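Long-range contacts in putative methyltransferase protein (Bacteroides fragilis, PDB 5BP9), which binds S-adenosyl-L-homocysteine and probably acts as an S-adenosylmethionine-dependent methyltransferase: residues 92-96 / 265-269; 97-101 / 163-167. All coordinates share one frame; numbering follows the deposited sequence. Where two conformers were deposited one is given.

Contact 1: 92-96 / 265-269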
loop_
_atom_site.group_PDB
_atom_site.type_symbol
_atom_site.label_atom_id
_atom_site.label_comp_id
_atom_site.label_asym_id
_atom_site.label_seq_id
_atom_site.Cartn_x
_atom_site.Cartn_y
_atom_site.Cartn_z
ATOM N N LEU A 92 -0.156 -3.343 -14.901
ATOM C CA LEU A 92 -1.506 -3.791 -15.236
ATOM C C LEU A 92 -2.500 -3.721 -14.084
ATOM O O LEU A 92 -3.590 -3.173 -14.227
ATOM C CB LEU A 92 -1.442 -5.223 -15.753
ATOM C CG LEU A 92 -2.773 -5.885 -16.097
ATOM C CD1 LEU A 92 -3.432 -5.151 -17.260
ATOM C CD2 LEU A 92 -2.552 -7.354 -16.427
ATOM N N LEU A 93 -2.127 -4.272 -12.937
ATOM C CA LEU A 93 -3.099 -4.361 -11.847
ATOM C C LEU A 93 -3.447 -2.991 -11.298
ATOM O O LEU A 93 -4.608 -2.748 -10.915
ATOM C CB LEU A 93 -2.617 -5.291 -10.746
ATOM C CG LEU A 93 -2.328 -6.741 -11.185
ATOM C CD1 LEU A 93 -1.822 -7.539 -9.988
ATOM C CD2 LEU A 93 -3.543 -7.411 -11.788
ATOM N N GLU A 94 -2.471 -2.101 -11.290
ATOM C CA GLU A 94 -2.681 -0.740 -10.816
ATOM C C GLU A 94 -3.521 0.065 -11.801
ATOM O O GLU A 94 -4.455 0.764 -11.390
ATOM C CB GLU A 94 -1.351 -0.045 -10.515
ATOM C CG GLU A 94 -0.583 -0.732 -9.386
ATOM C CD GLU A 94 0.775 -0.123 -9.142
ATOM O OE1 GLU A 94 1.000 1.030 -9.547
ATOM O OE2 GLU A 94 1.630 -0.818 -8.544
ATOM N N ARG A 95 -3.215 -0.057 -13.094
ATOM C CA ARG A 95 -4.003 0.615 -14.125
ATOM C C ARG A 95 -5.459 0.177 -14.055
ATOM O O ARG A 95 -6.379 1.000 -14.188
ATOM C CB ARG A 95 -3.435 0.336 -15.534
ATOM C CG ARG A 95 -2.034 0.857 -15.780
ATOM C CD ARG A 95 -1.664 0.789 -17.263
ATOM N NE ARG A 95 -1.836 -0.547 -17.864
ATOM C CZ ARG A 95 -0.882 -1.476 -18.024
ATOM N NH1 ARG A 95 0.369 -1.286 -17.605
ATOM N NH2 ARG A 95 -1.190 -2.634 -18.604
ATOM N N THR A 96 -5.667 -1.125 -13.838
ATOM C CA THR A 96 -6.992 -1.712 -13.786
ATOM C C THR A 96 -7.767 -1.113 -12.615
ATOM O O THR A 96 -8.917 -0.705 -12.744
ATOM C CB THR A 96 -6.909 -3.254 -13.647
ATOM O OG1 THR A 96 -6.215 -3.796 -14.787
ATOM C CG2 THR A 96 -8.305 -3.876 -13.535
ATOM N N ILE A 265 -10.583 -9.922 -9.270
ATOM C CA ILE A 265 -10.860 -9.037 -10.431
ATOM C C ILE A 265 -9.924 -9.334 -11.603
ATOM O O ILE A 265 -10.369 -9.428 -12.759
ATOM C CB ILE A 265 -10.738 -7.533 -10.043
ATOM C CG1 ILE A 265 -11.747 -7.170 -8.941
ATOM C CG2 ILE A 265 -10.892 -6.602 -11.248
ATOM C CD1 ILE A 265 -13.215 -7.420 -9.246
ATOM N N LYS A 266 -8.623 -9.453 -11.321
ATOM C CA LYS A 266 -7.645 -9.736 -12.358
ATOM C C LYS A 266 -6.385 -10.406 -11.824
ATOM O O LYS A 266 -5.896 -10.064 -10.742
ATOM C CB LYS A 266 -7.245 -8.438 -13.057
ATOM C CG LYS A 266 -6.450 -8.666 -14.346
ATOM C CD LYS A 266 -6.288 -7.392 -15.143
ATOM C CE LYS A 266 -7.520 -7.066 -15.968
ATOM N NZ LYS A 266 -7.392 -5.730 -16.614
ATOM N N GLU A 267 -5.827 -11.323 -12.619
ATOM C CA GLU A 267 -4.523 -11.918 -12.332
ATOM C C GLU A 267 -3.439 -11.326 -13.221
ATOM O O GLU A 267 -3.668 -11.048 -14.396
ATOM C CB GLU A 267 -4.573 -13.419 -12.548
ATOM C CG GLU A 267 -5.590 -14.090 -11.662
ATOM C CD GLU A 267 -5.438 -15.592 -11.626
ATOM O OE1 GLU A 267 -6.143 -16.274 -12.396
ATOM O OE2 GLU A 267 -4.607 -16.080 -10.834
ATOM N N GLY A 268 -2.251 -11.166 -12.640
ATOM C CA GLY A 268 -1.046 -10.806 -13.364
ATOM C C GLY A 268 -0.334 -12.097 -13.709
ATOM O O GLY A 268 -0.873 -13.197 -13.501
ATOM N N LYS A 269 0.888 -11.963 -14.209
ATOM C CA LYS A 269 1.680 -13.095 -14.683
ATOM C C LYS A 269 2.797 -13.520 -13.714
ATOM O O LYS A 269 3.633 -14.363 -14.067
ATOM C CB LYS A 269 2.264 -12.753 -16.064
ATOM C CG LYS A 269 1.202 -12.536 -17.137
ATOM C CD LYS A 269 1.813 -12.274 -18.507
ATOM C CE LYS A 269 0.740 -12.044 -19.564
ATOM N NZ LYS A 269 0.039 -13.298 -19.962
#

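Contact 2: 97-101 / 163-167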
loop_
_atom_site.group_PDB
_atom_site.type_symbol
_atom_site.label_atom_id
_atom_site.label_comp_id
_atom_site.label_asym_id
_atom_site.label_seq_id
_atom_site.Cartn_x
_atom_site.Cartn_y
_atom_site.Cartn_z
ATOM N N ALA A 97 -7.116 -1.047 -11.463
ATOM C CA ALA A 97 -7.741 -0.454 -10.290
ATOM C C ALA A 97 -8.102 1.026 -10.442
ATOM O O ALA A 97 -9.200 1.411 -10.074
ATOM C CB ALA A 97 -6.851 -0.674 -9.068
ATOM N N LEU A 98 -7.195 1.850 -10.970
ATOM C CA LEU A 98 -7.484 3.263 -11.162
ATOM C C LEU A 98 -8.670 3.509 -12.074
ATOM O O LEU A 98 -9.505 4.351 -11.776
ATOM C CB LEU A 98 -6.258 4.043 -11.676
ATOM C CG LEU A 98 -5.006 4.038 -10.802
ATOM C CD1 LEU A 98 -4.028 5.076 -11.322
ATOM C CD2 LEU A 98 -5.292 4.256 -9.318
ATOM N N ALA A 99 -8.765 2.735 -13.156
ATOM C CA ALA A 99 -9.885 2.864 -14.087
ATOM C C ALA A 99 -11.239 2.522 -13.459
ATOM O O ALA A 99 -12.280 3.093 -13.854
ATOM C CB ALA A 99 -9.614 2.014 -15.316
HETATM N N MSE A 100 -11.221 1.617 -12.478
HETATM C CA MSE A 100 -12.419 1.162 -11.771
HETATM C C MSE A 100 -12.826 2.051 -10.614
HETATM O O MSE A 100 -13.945 1.953 -10.139
HETATM C CB MSE A 100 -12.178 -0.229 -11.152
HETATM C CG MSE A 100 -12.201 -1.295 -12.201
HETATM SE SE MSE A 100 -11.531 -2.895 -11.284
HETATM C CE MSE A 100 -13.140 -3.176 -10.226
ATOM N N ALA A 101 -11.913 2.910 -10.157
ATOM C CA ALA A 101 -12.125 3.722 -8.991
ATOM C C ALA A 101 -13.142 4.807 -9.286
ATOM O O ALA A 101 -12.994 5.554 -10.257
ATOM C CB ALA A 101 -10.820 4.341 -8.535
ATOM N N THR A 163 -14.496 4.430 -2.807
ATOM C CA THR A 163 -13.424 3.497 -3.218
ATOM C C THR A 163 -12.210 3.738 -2.327
ATOM O O THR A 163 -11.798 4.887 -2.132
ATOM C CB THR A 163 -13.002 3.681 -4.686
ATOM O OG1 THR A 163 -14.153 3.703 -5.533
ATOM C CG2 THR A 163 -12.125 2.529 -5.151
ATOM N N ILE A 164 -11.678 2.654 -1.781
ATOM C CA ILE A 164 -10.426 2.680 -1.019
ATOM C C ILE A 164 -9.382 1.888 -1.809
ATOM O O ILE A 164 -9.584 0.708 -2.096
ATOM C CB ILE A 164 -10.612 2.122 0.394
ATOM C CG1 ILE A 164 -11.660 2.993 1.153
ATOM C CG2 ILE A 164 -9.261 2.089 1.119
ATOM C CD1 ILE A 164 -11.964 2.536 2.568
ATOM N N LEU A 165 -8.291 2.564 -2.186
ATOM C CA LEU A 165 -7.232 1.963 -3.007
ATOM C C LEU A 165 -6.044 1.585 -2.147
ATOM O O LEU A 165 -5.480 2.429 -1.467
ATOM C CB LEU A 165 -6.746 2.932 -4.088
ATOM C CG LEU A 165 -7.734 3.361 -5.152
ATOM C CD1 LEU A 165 -7.078 4.369 -6.080
ATOM C CD2 LEU A 165 -8.214 2.148 -5.932
HETATM N N MSE A 166 -5.689 0.294 -2.189
HETATM C CA MSE A 166 -4.490 -0.206 -1.518
HETATM C C MSE A 166 -3.683 -0.935 -2.543
HETATM O O MSE A 166 -3.892 -2.133 -2.815
HETATM C CB MSE A 166 -4.954 -1.061 -0.385
HETATM C CG MSE A 166 -5.657 -0.163 0.620
HETATM SE SE MSE A 166 -6.341 -1.196 2.126
HETATM C CE MSE A 166 -4.626 -1.246 3.117
ATOM N N LEU A 167 -2.765 -0.187 -3.156
ATOM C CA LEU A 167 -2.011 -0.657 -4.329
ATOM C C LEU A 167 -0.505 -0.734 -4.074
ATOM O O LEU A 167 0.002 -0.076 -3.186
ATOM C CB LEU A 167 -2.308 0.250 -5.510
ATOM C CG LEU A 167 -3.780 0.327 -5.928
ATOM C CD1 LEU A 167 -3.923 1.329 -7.075
ATOM C CD2 LEU A 167 -4.358 -1.020 -6.310
HETATM O O HOH W 1 -14.645 1.073 -7.451
#

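Contact 1: 92-96 / 265-269
The first turn of the helix, carrying Leu-92, Leu-93 and Thr-96, runs nearly antiparallel (167°) to strand 265-267, with the two short axes 9.3 Å apart; the backbones come nearest where Leu-93 CA lies 6.9 Å from Gly-268 CA. Lys-266 does most of the bridging. The lysine chain heads for the helix because chi1 (-168°) turns CG opposite the backbone N, and a bend at chi3 (-81°) then brings the ammonium group to the threonine hydroxyl: NZ of Lys-266 donates to OG1 of Thr-96 over 2.9 Å. That hydroxyl in turn donates to Leu-92 O, 2.8 Å from Thr-96 OG1, and so serves as acceptor and donor at once. Leu-92 O is gripped from opposite faces of its carbonyl plane, by the threonine hydroxyl on one and by Thr-96 N on the other. A long, flexible lysine suits this partly exposed place, because its methylene groups can pack while its charge stays at a polar atom. Leu-92 lies across that chain at about a right angle, its CG 3.9 Å from Lys-266 CD. Leu-93 sends CD2 to the strand backbone, 3.7 Å from Lys-266 O, and on past Gly-268 N, where the glycine presents bare main chain. Ile-265 and Lys-266 both face Leu-274, forming a classic beta bulge in the outermost strand of the mixed sheet. The arrangement is helix-on-edge-strand packing in a Rossmann-like methyltransferase fold, here joining the helix before the first strand of that sheet to its final hairpin.

Contact 2: 97-101 / 163-167
Leu-98 and Leu-165 meet at about a right angle, CD2 of Leu-98 touching CD1 of Leu-165 at 3.7 Å. The same methyl of Leu-98 also lies 3.9 Å from CD1 of Leu-167, whose side chain it crosses obliquely, and so rests over both leucines, which point to the same side of the sheet. Leu-98 can do this because its CG stands anti to the carbonyl carbon (chi1 -60°), which carries the branch over to the sheet although its first bond does not aim there. Leu-165 and Leu-167 are two residues apart, so both send their side chains from the sheet to the helix. Ala-97 points straight at them, its CB 3.7 Å from CD2 of Leu-167, while CD2 of Leu-165 reaches toward the methyl groups of both Ala-97 and Ala-101, more loosely. Alanine suits both places: a short methyl lets the helix settle close to bulky leucines.

At the helix end, where Ala-101 leaves helical geometry, the backbones draw together and CG2 of Thr-163 lies 4.1 Å from CB of Ala-101. The other branch of Thr-163 is polar. Its OG1 donates to Thr-102 O and accepts from a water, 3.3 Å away, that also donates to Met-100 O at 2.9 Å. Lys-124 NZ donates a hydrogen bond to Ala-101 O; the carbonyls of Met-100 and Ala-101, where the helix gives out, thus have polar partners. His-115 of helix 114-121 touches both Leu-98 and Leu-167, and Leu-167 also touches the bound S-adenosyl-L-homocysteine. Chemically, direct side-chain contact here is purely apolar, with one water bridging the helix end; the interface therefore owes its fit to shape and burial, and at its Leu-167 end supplies one residue of the S-adenosyl-L-homocysteine pocket.

After helix 49-60 and strands 66-69 and 76-78, the chain forms helix 92-100, whose opening turns serve contact 1 and whose closing turns serve contact 2. It then runs through strand 104-108 and its neighbours before strand 161-166 returns to the helix, closing the 61-residue loop of contact 2. Only much later does strand 260-267 come back to the helix start, closing the 168-residue loop of contact 1, within which contact 2 is nested. One helix thus spans a central, parallel strand and an antiparallel edge strand of the same mixed sheet. The contacts also meet directly, CG2 of Ile-265 packing 3.8 Å from SE of the selenomethionine Met-100.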